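Local coordinates for protein chitinase (PDB 5XSW) that probably cleaves chitin within the chain as an endochitinase, this C-terminal part of the longer protein carrying the pocket that holds the bound chitin sugars, at residues A[300-305]-A[338-343]; A[307-312]-A[479-484]; A[313-318]-A[330-335]. One frame throughout, in Å; residues are numbered along the deposited sequence.

Interaction 1 (A[300-305]-A[338-343]); sequences LTMERE and RGVGAI. With NAG (2-acetamido-2-deoxy-beta-D-glucopyranose), chain D; PO4 (phosphate ion), chain E.
Val340 meets Met302 and Glu303 where helix 288-311 packs beside the start of helix 340-346, a helix-helix contact in the helical part of the chain. The apolar part is small and buried. CG1 of Val340 lies 4.0 Å from CG of Glu303 and 4.3 Å from SD of Met302, so one branch of a compact valine touches both a methylene and a thioether sulfur. Of a different kind is the van der Waals contact of a methyl with a carboxylate oxygen: CD1 of Ile343 lies 4.1 Å from OE1 of Glu303, the side chains crossing at about a right angle. No hydrogen bond joins the two segments.

The polar interactions run to bound groups instead. Gly339 closes helix 327-338 and is the N-cap of helix 340-346; at its positive phi a CB would press on the carbonyl O of Arg338, which calls for glycine. The amide N of Val340, in the first turn, has no earlier helical carbonyl to bond and donates to O4 of a phosphate ion, probably from the crystallisation liquor, at 2.9 Å (152°). Gln259 and Asn256 also bind this ion, together with Ser254 and Gly255 of the second subunit.

Arg338, bent at chi2 and chi3, reaches a sugar also bound by Glu213, Gln251 and Phe371 of the second subunit: its NH2 donates to NAG O7 at 3.2 Å (164°), while NAG O3 lies at the guanidinium edge.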
# COMPACT_ATOMS: atom_id res chain seq x y z
N LEU A 300 -6.82 -11.06 -1.68
CA LEU A 300 -7.25 -11.77 -2.87
C LEU A 300 -8.61 -11.28 -3.34
O LEU A 300 -8.85 -11.08 -4.52
CB LEU A 300 -7.28 -13.27 -2.60
CG LEU A 300 -5.92 -13.89 -2.37
CD1 LEU A 300 -6.03 -15.18 -1.58
CD2 LEU A 300 -5.22 -14.12 -3.69
N THR A 301 -9.49 -11.06 -2.38
CA THR A 301 -10.83 -10.58 -2.66
C THR A 301 -10.75 -9.23 -3.34
O THR A 301 -11.50 -8.95 -4.26
CB THR A 301 -11.65 -10.48 -1.36
OG1 THR A 301 -11.91 -11.79 -0.87
CG2 THR A 301 -12.97 -9.76 -1.61
N MET A 302 -9.81 -8.41 -2.90
CA MET A 302 -9.64 -7.08 -3.46
C MET A 302 -9.33 -7.17 -4.95
O MET A 302 -9.86 -6.41 -5.72
CB MET A 302 -8.52 -6.34 -2.74
CG MET A 302 -8.13 -5.02 -3.37
SD MET A 302 -6.94 -5.17 -4.71
CE MET A 302 -5.43 -5.41 -3.78
N GLU A 303 -8.50 -8.12 -5.34
CA GLU A 303 -8.17 -8.25 -6.75
C GLU A 303 -9.43 -8.57 -7.56
O GLU A 303 -9.69 -7.94 -8.57
CB GLU A 303 -7.17 -9.37 -6.97
CG GLU A 303 -5.87 -9.25 -6.20
CD GLU A 303 -5.01 -10.48 -6.35
OE1 GLU A 303 -4.99 -11.04 -7.45
OE2 GLU A 303 -4.37 -10.90 -5.38
N ARG A 304 -10.21 -9.51 -7.06
CA ARG A 304 -11.42 -9.94 -7.74
C ARG A 304 -12.44 -8.83 -7.83
O ARG A 304 -13.01 -8.60 -8.88
CB ARG A 304 -12.02 -11.15 -7.03
CG ARG A 304 -13.12 -11.86 -7.80
CD ARG A 304 -13.28 -13.29 -7.32
NE ARG A 304 -14.39 -14.00 -7.94
CZ ARG A 304 -15.62 -14.04 -7.44
NH1 ARG A 304 -15.91 -13.40 -6.33
NH2 ARG A 304 -16.55 -14.73 -8.06
N GLU A 305 -12.61 -8.11 -6.73
CA GLU A 305 -13.50 -6.95 -6.67
C GLU A 305 -13.06 -5.86 -7.62
O GLU A 305 -13.91 -5.18 -8.26
CB GLU A 305 -13.63 -6.37 -5.25
CG GLU A 305 -14.41 -7.30 -4.20
CD GLU A 305 -15.94 -7.06 -4.16
OE1 GLU A 305 -16.42 -6.19 -4.92
OE2 GLU A 305 -16.66 -7.69 -3.30
N ARG A 338 2.39 -10.67 -8.45
CA ARG A 338 3.00 -9.61 -9.28
C ARG A 338 2.23 -8.29 -9.24
O ARG A 338 2.70 -7.30 -9.76
CB ARG A 338 3.12 -10.09 -10.73
CG ARG A 338 4.08 -11.25 -10.96
CD ARG A 338 5.54 -11.08 -10.53
NE ARG A 338 6.14 -9.80 -10.91
CZ ARG A 338 6.65 -9.50 -12.10
NH1 ARG A 338 6.65 -10.39 -13.08
NH2 ARG A 338 7.20 -8.29 -12.29
N GLY A 339 1.06 -8.27 -8.61
CA GLY A 339 0.29 -7.06 -8.36
C GLY A 339 -0.84 -6.86 -9.40
O GLY A 339 -0.82 -7.44 -10.49
N VAL A 340 -1.80 -6.02 -9.10
CA VAL A 340 -2.91 -5.80 -10.05
C VAL A 340 -2.49 -4.98 -11.27
O VAL A 340 -3.18 -5.03 -12.33
CB VAL A 340 -4.13 -5.12 -9.35
CG1 VAL A 340 -4.67 -6.00 -8.24
CG2 VAL A 340 -3.75 -3.72 -8.80
N GLY A 341 -1.39 -4.22 -11.15
CA GLY A 341 -0.83 -3.52 -12.33
C GLY A 341 -0.39 -4.55 -13.36
O GLY A 341 -0.64 -4.42 -14.58
N ALA A 342 0.22 -5.62 -12.89
CA ALA A 342 0.71 -6.68 -13.78
C ALA A 342 -0.45 -7.43 -14.44
O ALA A 342 -0.36 -7.78 -15.62
CB ALA A 342 1.60 -7.68 -13.04
N ILE A 343 -1.54 -7.65 -13.71
CA ILE A 343 -2.77 -8.21 -14.37
C ILE A 343 -3.25 -7.27 -15.49
O ILE A 343 -3.52 -7.69 -16.62
CB ILE A 343 -3.96 -8.39 -13.37
CG1 ILE A 343 -3.68 -9.53 -12.37
CG2 ILE A 343 -5.30 -8.70 -14.18
CD1 ILE A 343 -4.84 -9.59 -11.25
C1 NAG D . 11.74 -6.88 -13.83
C2 NAG D . 10.26 -6.62 -13.60
C3 NAG D . 10.06 -5.92 -12.30
C4 NAG D . 10.68 -6.63 -11.15
C5 NAG D . 12.13 -6.83 -11.41
C6 NAG D . 12.74 -7.66 -10.24
C7 NAG D . 8.68 -6.08 -15.46
C8 NAG D . 8.23 -5.13 -16.59
N2 NAG D . 9.83 -5.76 -14.68
O3 NAG D . 8.66 -5.71 -12.04
O4 NAG D . 10.61 -5.78 -9.95
O5 NAG D . 12.31 -7.58 -12.66
O6 NAG D . 14.08 -7.86 -10.62
O7 NAG D . 8.02 -7.07 -15.15
P PO4 E . -1.28 -4.29 -5.32
O1 PO4 E . -0.51 -4.59 -4.09
O2 PO4 E . -2.73 -3.94 -5.10
O3 PO4 E . -0.55 -3.17 -6.01
O4 PO4 E . -1.42 -5.42 -6.25

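Interaction 2 (A[307-312]-A[479-484]); sequences LYAAVG and YHARNY
Tyr484 has its CG anti to the backbone N (chi1 -168°), which swings the ring from the loop after helix 475-482 toward helix 288-311; the CB of Leu307 starts away from 479-484, but its CD2 branch turns back to meet that ring. This is helix-helix packing between two C-terminal ends, with Tyr484, just past helix 475-482, laid against helix 288-311. The tyrosine ring presents its edge, not a face. In its plane, CE2 of Tyr484 lies 3.9 Å from CD2 of Leu307, and CD2 of Tyr484 lies 3.8 Å from CB of Ala310.

Small residues suit the neighbouring positions. CB of Ala310 also comes to 3.5 Å from the backbone O of Tyr484, and the methyls of Ala309 and Ala481 meet CB to CB at 4.4 Å, so the backbones can come close. At the far end of the ring, OH of Tyr484 is hydrogen-bonded to O of Val340, which satisfies a buried hydroxyl and ties the loop to helix 340-346.

At the end of helix 475-482, Asn483 folds its amide back on the last turn: ND2 of Asn483 donates to O of Tyr479 at 2.7 Å, nearly straight at 173°, in the carbonyl plane and on a lone pair.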
# COMPACT_ATOMS: atom_id res chain seq x y z
N LEU A 307 -11.28 -6.21 -10.46
CA LEU A 307 -11.55 -6.68 -11.82
C LEU A 307 -13.05 -6.46 -12.13
O LEU A 307 -13.41 -5.87 -13.16
CB LEU A 307 -11.15 -8.13 -11.97
CG LEU A 307 -9.61 -8.29 -12.13
CD1 LEU A 307 -9.11 -9.70 -11.93
CD2 LEU A 307 -9.04 -7.72 -13.46
N TYR A 308 -13.90 -6.95 -11.26
CA TYR A 308 -15.34 -6.79 -11.46
C TYR A 308 -15.74 -5.34 -11.58
O TYR A 308 -16.60 -5.01 -12.41
CB TYR A 308 -16.13 -7.41 -10.30
CG TYR A 308 -16.54 -8.88 -10.49
CD1 TYR A 308 -17.69 -9.21 -11.25
CD2 TYR A 308 -15.87 -9.90 -9.83
CE1 TYR A 308 -18.12 -10.55 -11.38
CE2 TYR A 308 -16.29 -11.25 -9.92
CZ TYR A 308 -17.45 -11.54 -10.72
OH TYR A 308 -17.89 -12.84 -10.82
N ALA A 309 -15.18 -4.47 -10.73
CA ALA A 309 -15.55 -3.04 -10.77
C ALA A 309 -15.17 -2.40 -12.09
O ALA A 309 -15.79 -1.41 -12.51
CB ALA A 309 -14.89 -2.24 -9.65
N ALA A 310 -14.12 -2.92 -12.70
CA ALA A 310 -13.63 -2.33 -13.94
C ALA A 310 -14.32 -2.89 -15.17
O ALA A 310 -14.48 -2.20 -16.14
CB ALA A 310 -12.11 -2.59 -14.10
N VAL A 311 -14.61 -4.19 -15.18
CA VAL A 311 -15.07 -4.78 -16.45
C VAL A 311 -16.55 -5.23 -16.40
O VAL A 311 -17.11 -5.62 -17.42
CB VAL A 311 -14.17 -5.96 -16.88
CG1 VAL A 311 -12.70 -5.52 -16.85
CG2 VAL A 311 -14.38 -7.16 -16.02
N GLY A 312 -17.17 -5.14 -15.22
CA GLY A 312 -18.55 -5.52 -15.01
C GLY A 312 -18.92 -6.88 -15.57
O GLY A 312 -18.26 -7.90 -15.29
N TYR A 479 -10.19 6.44 -7.10
CA TYR A 479 -9.31 6.77 -8.23
C TYR A 479 -8.70 5.53 -8.83
O TYR A 479 -8.51 5.44 -10.04
CB TYR A 479 -8.19 7.75 -7.80
CG TYR A 479 -8.76 8.99 -7.19
CD1 TYR A 479 -9.46 9.93 -7.96
CD2 TYR A 479 -8.65 9.20 -5.84
CE1 TYR A 479 -10.03 11.07 -7.35
CE2 TYR A 479 -9.19 10.29 -5.24
CZ TYR A 479 -9.87 11.24 -6.01
OH TYR A 479 -10.39 12.35 -5.33
N HIS A 480 -8.39 4.56 -8.00
CA HIS A 480 -7.75 3.38 -8.56
C HIS A 480 -8.72 2.57 -9.47
O HIS A 480 -8.40 2.23 -10.60
CB HIS A 480 -7.27 2.45 -7.44
CG HIS A 480 -6.38 1.37 -7.94
ND1 HIS A 480 -6.26 0.15 -7.32
CD2 HIS A 480 -5.50 1.35 -8.97
CE1 HIS A 480 -5.38 -0.59 -7.97
NE2 HIS A 480 -4.93 0.10 -9.00
N ALA A 481 -9.90 2.28 -8.96
CA ALA A 481 -10.87 1.48 -9.73
C ALA A 481 -11.41 2.26 -10.94
O ALA A 481 -11.62 1.66 -11.99
CB ALA A 481 -12.02 0.99 -8.80
N ARG A 482 -11.59 3.58 -10.83
CA ARG A 482 -12.04 4.31 -12.04
C ARG A 482 -10.96 4.32 -13.13
O ARG A 482 -11.29 4.43 -14.28
CB ARG A 482 -12.44 5.76 -11.75
CG ARG A 482 -13.56 5.83 -10.80
CD ARG A 482 -14.34 7.06 -10.97
NE ARG A 482 -15.22 6.85 -12.12
CZ ARG A 482 -15.84 7.82 -12.75
NH1 ARG A 482 -15.67 9.07 -12.35
NH2 ARG A 482 -16.60 7.52 -13.81
N ASN A 483 -9.68 4.20 -12.77
CA ASN A 483 -8.59 4.28 -13.78
C ASN A 483 -8.02 2.92 -14.20
O ASN A 483 -6.92 2.85 -14.76
CB ASN A 483 -7.44 5.16 -13.23
CG ASN A 483 -7.79 6.64 -13.20
OD1 ASN A 483 -7.67 7.31 -14.22
ND2 ASN A 483 -8.26 7.15 -12.05
N TYR A 484 -8.73 1.84 -13.88
CA TYR A 484 -8.19 0.49 -14.04
C TYR A 484 -8.79 -0.09 -15.32
O TYR A 484 -10.02 -0.13 -15.45
CB TYR A 484 -8.53 -0.39 -12.79
CG TYR A 484 -7.79 -1.69 -12.74
CD1 TYR A 484 -6.41 -1.72 -12.50
CD2 TYR A 484 -8.46 -2.91 -12.93
CE1 TYR A 484 -5.72 -2.93 -12.46
CE2 TYR A 484 -7.80 -4.11 -12.87
CZ TYR A 484 -6.43 -4.13 -12.65
OH TYR A 484 -5.80 -5.34 -12.59

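Interaction 3 (A[313-318]-A[330-335]); sequences DKYNEF and EIIDFG
Phe318 and Ile331 form the tight part of the contact between helix 313-321 and helix 327-338, two successive helices joined by a short connection in the helical part of the chain. The backbones stay well apart, their nearest CA atoms, those of Phe318 and Ile331, being 11.7 Å from each other, so long side chains must bridge the distance. They come from opposite directions. CD1 of Ile331 lies 3.8 Å from CE2 of Phe318 and 4.0 Å from CZ, approaching the ring obliquely. Phe318 has its CG anti to the backbone N (chi1 179°), which sends the ring outward from its helix, and Phe349 meets the same ring from elsewhere in the fold.

The second bridge is looser. OH of Tyr315 stands 4.2 Å from CD1 of Ile332, a mere van der Waals approach. The same hydroxyl is hydrogen-bonded to Glu328, one turn before Ile332 on helix 327-338, and Glu328 also forms a salt bridge with Arg304. Tyrosine suits this place: the ring, stacked on Tyr308, is long enough to reach helix 327-338 through apolar surroundings.

On the other side of helix 313-321, Asp313 and Glu317 lie well away from helix 327-338, and Asp313 is exposed. With no hydrogen bond or salt bridge between the two segments, their direct attraction is dispersive and hydrophobic; the polar tie between the helices comes from Glu328, just before 330-335.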
# COMPACT_ATOMS: atom_id res chain seq x y z
N ASP A 313 -19.98 -6.89 -16.39
CA ASP A 313 -20.56 -8.14 -16.90
C ASP A 313 -19.60 -8.99 -17.69
O ASP A 313 -19.73 -10.21 -17.76
CB ASP A 313 -21.78 -7.81 -17.78
CG ASP A 313 -23.04 -7.51 -16.95
OD1 ASP A 313 -23.08 -7.95 -15.76
OD2 ASP A 313 -23.96 -6.84 -17.48
N LYS A 314 -18.60 -8.36 -18.28
CA LYS A 314 -17.58 -9.13 -19.00
C LYS A 314 -16.83 -10.14 -18.13
O LYS A 314 -16.30 -11.14 -18.64
CB LYS A 314 -16.60 -8.14 -19.64
CG LYS A 314 -15.87 -8.64 -20.86
CD LYS A 314 -15.28 -7.51 -21.76
CE LYS A 314 -14.61 -8.14 -23.06
NZ LYS A 314 -13.96 -7.22 -24.10
N TYR A 315 -16.77 -9.89 -16.81
CA TYR A 315 -16.03 -10.85 -15.95
C TYR A 315 -16.72 -12.21 -15.93
O TYR A 315 -16.11 -13.24 -16.15
CB TYR A 315 -15.92 -10.31 -14.50
CG TYR A 315 -14.92 -11.06 -13.62
CD1 TYR A 315 -15.27 -12.25 -13.02
CD2 TYR A 315 -13.59 -10.57 -13.43
CE1 TYR A 315 -14.36 -12.95 -12.18
CE2 TYR A 315 -12.68 -11.26 -12.61
CZ TYR A 315 -13.06 -12.43 -11.98
OH TYR A 315 -12.16 -13.10 -11.19
N ASN A 316 -18.02 -12.23 -15.65
CA ASN A 316 -18.75 -13.52 -15.70
C ASN A 316 -18.79 -14.15 -17.12
O ASN A 316 -18.76 -15.36 -17.29
CB ASN A 316 -20.18 -13.33 -15.16
CG ASN A 316 -20.18 -13.02 -13.66
OD1 ASN A 316 -19.24 -13.39 -12.98
ND2 ASN A 316 -21.20 -12.33 -13.17
N GLU A 317 -18.76 -13.30 -18.13
CA GLU A 317 -18.71 -13.78 -19.51
C GLU A 317 -17.39 -14.50 -19.74
O GLU A 317 -17.35 -15.60 -20.27
CB GLU A 317 -18.92 -12.61 -20.48
CG GLU A 317 -18.87 -13.02 -21.93
CD GLU A 317 -18.85 -11.81 -22.88
OE1 GLU A 317 -18.80 -10.67 -22.39
OE2 GLU A 317 -18.87 -12.02 -24.13
N PHE A 318 -16.29 -13.93 -19.23
CA PHE A 318 -15.00 -14.62 -19.28
C PHE A 318 -15.01 -15.96 -18.54
O PHE A 318 -14.44 -16.93 -19.02
CB PHE A 318 -13.88 -13.70 -18.71
CG PHE A 318 -12.53 -14.34 -18.70
CD1 PHE A 318 -11.76 -14.37 -19.86
CD2 PHE A 318 -12.06 -14.94 -17.57
CE1 PHE A 318 -10.56 -14.97 -19.86
CE2 PHE A 318 -10.80 -15.56 -17.55
CZ PHE A 318 -10.06 -15.57 -18.69
N GLU A 330 -5.72 -18.68 -11.84
CA GLU A 330 -4.42 -18.27 -12.34
C GLU A 330 -4.23 -16.72 -12.34
O GLU A 330 -3.17 -16.22 -11.92
CB GLU A 330 -4.23 -18.78 -13.81
CG GLU A 330 -4.06 -20.31 -13.83
CD GLU A 330 -4.25 -20.85 -15.24
OE1 GLU A 330 -3.78 -20.19 -16.18
OE2 GLU A 330 -4.86 -21.91 -15.40
N ILE A 331 -5.24 -15.99 -12.80
CA ILE A 331 -5.23 -14.52 -12.85
C ILE A 331 -5.11 -13.96 -11.43
O ILE A 331 -4.28 -13.08 -11.13
CB ILE A 331 -6.48 -13.99 -13.50
CG1 ILE A 331 -6.47 -14.36 -15.00
CG2 ILE A 331 -6.58 -12.45 -13.36
CD1 ILE A 331 -7.77 -14.05 -15.73
N ILE A 332 -5.95 -14.47 -10.55
CA ILE A 332 -5.95 -13.97 -9.18
C ILE A 332 -4.59 -14.31 -8.48
O ILE A 332 -4.04 -13.45 -7.79
CB ILE A 332 -7.13 -14.56 -8.35
CG1 ILE A 332 -8.50 -14.04 -8.81
CG2 ILE A 332 -7.00 -14.23 -6.83
CD1 ILE A 332 -8.62 -12.52 -8.97
N ASP A 333 -4.08 -15.53 -8.63
CA ASP A 333 -2.79 -15.86 -8.04
C ASP A 333 -1.65 -15.02 -8.67
O ASP A 333 -0.75 -14.56 -7.99
CB ASP A 333 -2.44 -17.31 -8.23
CG ASP A 333 -1.17 -17.66 -7.53
OD1 ASP A 333 -1.20 -17.67 -6.28
OD2 ASP A 333 -0.09 -17.84 -8.17
N PHE A 334 -1.67 -14.86 -9.98
CA PHE A 334 -0.65 -14.01 -10.61
C PHE A 334 -0.66 -12.57 -10.04
O PHE A 334 0.38 -12.00 -9.75
CB PHE A 334 -0.85 -14.01 -12.15
CG PHE A 334 0.11 -13.10 -12.90
CD1 PHE A 334 1.45 -13.46 -13.05
CD2 PHE A 334 -0.33 -11.90 -13.39
CE1 PHE A 334 2.34 -12.62 -13.75
CE2 PHE A 334 0.51 -11.07 -14.12
CZ PHE A 334 1.86 -11.42 -14.29
N GLY A 335 -1.85 -12.00 -9.88
CA GLY A 335 -2.05 -10.66 -9.36
C GLY A 335 -1.57 -10.58 -7.89
O GLY A 335 -1.17 -9.52 -7.38

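How the interactions relate
All three interactions lie in the helical part of the chain, with centres about 9 Å (1 and 3), 11 Å (1 and 2) and 13 Å (2 and 3) apart. Interactions 1 and 2 share helix 288-311, at successive places along it, and their segments alternate along the sequence. Interaction 3 joins the two helices that follow it, 313-321 and 327-338, and falls wholly between the partners of interaction 1. Ile343 packs against both Leu307 and Gly335, while Asn316 bonds Tyr308, so the contacts form one continuous core. Its 338-343 and 479-484 sides also touch the second subunit, so this packing lies beside that subunit, and Arg338 reaches a sugar that the second subunit also binds.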